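Local coordinates for protein aromatic amino acid aminotransferase I (Candida albicans WO-1, PDB 6HNU) that probably transfers the amino group of aromatic amino acids to 2-oxoglutarate, using pyridoxal 5'-phosphate, to give aromatic oxo-acids and glutamate, at residues B[13-25]-B[146-158]. Sequence-based numbering, arbitrary orientation.
Sequences THLLSNESKARQT and DSTLRTFCSKGDT
S17 N donates to T151 O at 3.0 Å (N-H...O angle 159°), the one direct backbone bond between the N-terminal segment 13-25 and the last turn of helix 141-152. The hydroxyl of the same residue, OG, held between the backbone N and the carbonyl carbon (chi1 82°), accepts from S20 N at 3.0 Å, so that S17 is the N-cap of helix 18-22, and gives its proton to a water. That water donates to R150 O in the last turn and C153 O just past the helix end. R150 O takes a second water, itself a 2.7 Å acceptor from R23 NE in the plane of that guanidinium. A third joins S20 OG (2.8 Å) to T151 OG1 (2.9 Å), donating to the latter, which donates to S147 O. S154 OG donates to the syn lone pair of E19 OE1 at 2.7 Å, another water links S154 OG to N18 N, and D157 OD2 accepts from S154 N. L16 CD2 lies 3.6 Å from T151 CG2, which also sits over the F152 ring centre. R23 NH2 comes within 4.2 Å of R150 NH1, guanidinium planes 87° apart; R150 NH2 salt-bridges D146 of the second subunit, probably offsetting the like charges. L15 O and F152 O share K208 NZ. An N-capped short helix thus docks on the C-terminal end of a large-domain helix near the aminotransferase dimer interface.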
# COMPACT_ATOMS: atom_id res chain seq x y z
N THR B 13 -4.72 4.16 -25.07
CA THR B 13 -5.07 2.87 -24.42
C THR B 13 -4.24 1.77 -25.09
O THR B 13 -3.91 0.81 -24.40
CB THR B 13 -6.59 2.66 -24.32
OG1 THR B 13 -7.09 2.74 -25.64
CG2 THR B 13 -7.28 3.67 -23.42
N HIS B 14 -3.72 1.97 -26.30
CA HIS B 14 -2.80 1.00 -26.95
C HIS B 14 -1.46 0.88 -26.18
O HIS B 14 -0.69 -0.07 -26.41
CB HIS B 14 -2.60 1.35 -28.44
CG HIS B 14 -1.94 2.68 -28.66
ND1 HIS B 14 -2.62 3.87 -28.57
CD2 HIS B 14 -0.67 3.00 -28.94
CE1 HIS B 14 -1.80 4.87 -28.82
NE2 HIS B 14 -0.59 4.36 -29.03
N LEU B 15 -1.15 1.78 -25.25
CA LEU B 15 0.14 1.68 -24.50
C LEU B 15 -0.05 0.91 -23.19
O LEU B 15 0.97 0.55 -22.54
CB LEU B 15 0.70 3.08 -24.29
CG LEU B 15 1.10 3.79 -25.59
CD1 LEU B 15 1.71 5.15 -25.28
CD2 LEU B 15 2.04 2.91 -26.42
N LEU B 16 -1.30 0.64 -22.80
CA LEU B 16 -1.57 -0.26 -21.64
C LEU B 16 -1.05 -1.66 -21.96
O LEU B 16 -1.14 -2.08 -23.12
CB LEU B 16 -3.07 -0.31 -21.35
CG LEU B 16 -3.71 0.98 -20.88
CD1 LEU B 16 -5.22 0.87 -20.98
CD2 LEU B 16 -3.29 1.35 -19.44
N SER B 17 -0.53 -2.35 -20.95
CA SER B 17 -0.24 -3.80 -20.99
C SER B 17 -1.57 -4.54 -21.24
O SER B 17 -2.66 -4.05 -20.80
CB SER B 17 0.42 -4.24 -19.72
OG SER B 17 -0.53 -4.46 -18.70
N ASN B 18 -1.50 -5.67 -21.94
CA ASN B 18 -2.63 -6.63 -22.13
C ASN B 18 -3.26 -6.93 -20.76
O ASN B 18 -4.51 -6.85 -20.66
CB ASN B 18 -2.15 -7.88 -22.87
CG ASN B 18 -1.87 -7.60 -24.33
OD1 ASN B 18 -2.17 -6.52 -24.84
ND2 ASN B 18 -1.28 -8.57 -25.02
N GLU B 19 -2.45 -7.11 -19.72
CA GLU B 19 -2.91 -7.54 -18.37
C GLU B 19 -3.75 -6.41 -17.74
O GLU B 19 -4.81 -6.68 -17.14
CB GLU B 19 -1.70 -7.96 -17.54
CG GLU B 19 -0.92 -9.15 -18.14
CD GLU B 19 0.14 -8.85 -19.20
OE1 GLU B 19 0.31 -7.68 -19.56
OE2 GLU B 19 0.82 -9.78 -19.63
N SER B 20 -3.32 -5.16 -17.91
CA SER B 20 -4.03 -3.98 -17.35
C SER B 20 -5.39 -3.87 -18.05
O SER B 20 -6.43 -3.69 -17.37
CB SER B 20 -3.21 -2.74 -17.54
OG SER B 20 -3.84 -1.61 -17.01
N LYS B 21 -5.41 -4.01 -19.38
CA LYS B 21 -6.68 -3.87 -20.15
C LYS B 21 -7.70 -4.91 -19.70
O LYS B 21 -8.89 -4.58 -19.68
CB LYS B 21 -6.40 -4.07 -21.65
CG LYS B 21 -5.89 -2.85 -22.41
CD LYS B 21 -5.07 -3.32 -23.58
CE LYS B 21 -5.04 -2.34 -24.72
NZ LYS B 21 -3.81 -2.54 -25.53
N ALA B 22 -7.26 -6.12 -19.38
CA ALA B 22 -8.12 -7.27 -18.96
C ALA B 22 -8.66 -7.14 -17.52
O ALA B 22 -9.55 -7.94 -17.16
CB ALA B 22 -7.35 -8.55 -19.13
N ARG B 23 -8.15 -6.22 -16.69
CA ARG B 23 -8.62 -6.05 -15.29
C ARG B 23 -10.10 -5.64 -15.31
O ARG B 23 -10.48 -4.93 -16.25
CB ARG B 23 -7.78 -5.03 -14.52
CG ARG B 23 -6.40 -5.57 -14.13
CD ARG B 23 -5.58 -4.62 -13.27
NE ARG B 23 -4.30 -5.24 -13.01
CZ ARG B 23 -4.08 -6.15 -12.07
NH1 ARG B 23 -5.05 -6.53 -11.24
NH2 ARG B 23 -2.88 -6.70 -12.00
N GLN B 24 -10.91 -6.11 -14.35
CA GLN B 24 -12.38 -5.86 -14.31
C GLN B 24 -12.79 -5.25 -12.98
O GLN B 24 -12.03 -5.36 -12.02
CB GLN B 24 -13.15 -7.14 -14.56
CG GLN B 24 -12.65 -7.94 -15.74
CD GLN B 24 -13.58 -9.08 -16.09
OE1 GLN B 24 -14.78 -8.89 -16.27
NE2 GLN B 24 -13.02 -10.28 -16.16
N THR B 25 -13.96 -4.60 -12.92
CA THR B 25 -14.62 -4.20 -11.66
C THR B 25 -15.21 -5.45 -11.01
O THR B 25 -15.39 -6.46 -11.73
CB THR B 25 -15.71 -3.14 -11.87
OG1 THR B 25 -16.57 -3.64 -12.90
CG2 THR B 25 -15.15 -1.79 -12.24
N ASP B 146 5.52 1.08 -8.75
CA ASP B 146 5.21 -0.37 -8.88
C ASP B 146 3.95 -0.51 -9.73
O ASP B 146 3.99 -1.29 -10.72
CB ASP B 146 5.08 -1.02 -7.51
CG ASP B 146 4.89 -2.53 -7.61
OD1 ASP B 146 5.78 -3.19 -8.11
OD2 ASP B 146 3.90 -3.01 -7.11
N SER B 147 2.93 0.29 -9.43
CA SER B 147 1.62 0.30 -10.15
C SER B 147 1.78 0.77 -11.58
O SER B 147 1.07 0.19 -12.45
CB SER B 147 0.57 1.10 -9.43
OG SER B 147 0.37 0.55 -8.13
N THR B 148 2.67 1.74 -11.86
CA THR B 148 2.97 2.21 -13.24
C THR B 148 3.50 1.03 -14.07
O THR B 148 3.03 0.83 -15.20
CB THR B 148 3.96 3.38 -13.21
OG1 THR B 148 3.34 4.42 -12.43
CG2 THR B 148 4.35 3.83 -14.60
N LEU B 149 4.49 0.32 -13.56
CA LEU B 149 5.07 -0.83 -14.28
C LEU B 149 3.97 -1.87 -14.51
O LEU B 149 3.88 -2.42 -15.62
CB LEU B 149 6.20 -1.41 -13.43
CG LEU B 149 7.51 -0.62 -13.42
CD1 LEU B 149 8.34 -1.04 -12.24
CD2 LEU B 149 8.27 -0.84 -14.71
N ARG B 150 3.05 -2.04 -13.56
CA ARG B 150 1.99 -3.09 -13.75
C ARG B 150 0.93 -2.67 -14.76
O ARG B 150 0.25 -3.59 -15.27
CB ARG B 150 1.37 -3.50 -12.41
CG ARG B 150 2.37 -4.11 -11.45
CD ARG B 150 1.85 -4.25 -10.03
NE ARG B 150 1.05 -5.44 -9.92
CZ ARG B 150 0.45 -5.87 -8.80
NH1 ARG B 150 -0.20 -7.01 -8.84
NH2 ARG B 150 0.51 -5.18 -7.67
N THR B 151 0.74 -1.37 -14.98
CA THR B 151 -0.28 -0.78 -15.87
C THR B 151 0.24 -0.74 -17.31
O THR B 151 -0.54 -1.05 -18.21
CB THR B 151 -0.66 0.60 -15.34
OG1 THR B 151 -1.17 0.38 -14.02
CG2 THR B 151 -1.63 1.34 -16.23
N PHE B 152 1.54 -0.43 -17.53
CA PHE B 152 2.06 -0.15 -18.90
C PHE B 152 3.04 -1.22 -19.40
O PHE B 152 3.40 -1.13 -20.57
CB PHE B 152 2.69 1.23 -18.95
CG PHE B 152 1.72 2.34 -18.67
CD1 PHE B 152 0.67 2.58 -19.52
CD2 PHE B 152 1.84 3.10 -17.52
CE1 PHE B 152 -0.23 3.62 -19.28
CE2 PHE B 152 0.92 4.11 -17.26
CZ PHE B 152 -0.11 4.37 -18.14
N CYS B 153 3.41 -2.19 -18.60
CA CYS B 153 4.50 -3.15 -18.95
C CYS B 153 4.10 -4.60 -18.70
O CYS B 153 3.56 -4.89 -17.63
CB CYS B 153 5.74 -2.84 -18.14
SG CYS B 153 6.38 -1.17 -18.44
N SER B 154 4.38 -5.47 -19.69
CA SER B 154 4.37 -6.95 -19.57
C SER B 154 5.83 -7.38 -19.46
O SER B 154 6.73 -6.59 -19.90
CB SER B 154 3.66 -7.61 -20.75
OG SER B 154 2.40 -6.96 -21.09
N LYS B 155 6.07 -8.58 -18.91
CA LYS B 155 7.41 -9.19 -18.84
C LYS B 155 8.07 -9.18 -20.23
O LYS B 155 7.35 -9.44 -21.22
CB LYS B 155 7.32 -10.62 -18.31
CG LYS B 155 8.67 -11.31 -18.24
CD LYS B 155 8.64 -12.79 -17.88
CE LYS B 155 9.87 -13.51 -18.41
NZ LYS B 155 9.94 -14.91 -17.93
N GLY B 156 9.34 -8.78 -20.30
CA GLY B 156 10.13 -8.69 -21.55
C GLY B 156 9.96 -7.35 -22.25
O GLY B 156 10.66 -7.11 -23.23
N ASP B 157 9.03 -6.48 -21.81
CA ASP B 157 8.92 -5.10 -22.36
C ASP B 157 10.16 -4.29 -21.93
O ASP B 157 10.90 -4.70 -21.01
CB ASP B 157 7.64 -4.38 -21.94
CG ASP B 157 6.34 -4.85 -22.58
OD1 ASP B 157 6.41 -5.60 -23.57
OD2 ASP B 157 5.26 -4.43 -22.09
N THR B 158 10.39 -3.18 -22.60
CA THR B 158 11.47 -2.22 -22.27
C THR B 158 10.88 -0.90 -21.81
O THR B 158 9.90 -0.40 -22.43
CB THR B 158 12.40 -2.01 -23.49
OG1 THR B 158 13.06 -3.26 -23.66
CG2 THR B 158 13.44 -0.94 -23.27
O HOH W 1 1.06 -5.56 -16.75
O HOH W 2 1.21 -6.09 -23.18
O HOH W 3 -3.54 -1.24 -14.22
O HOH W 4 -2.24 -4.57 -14.65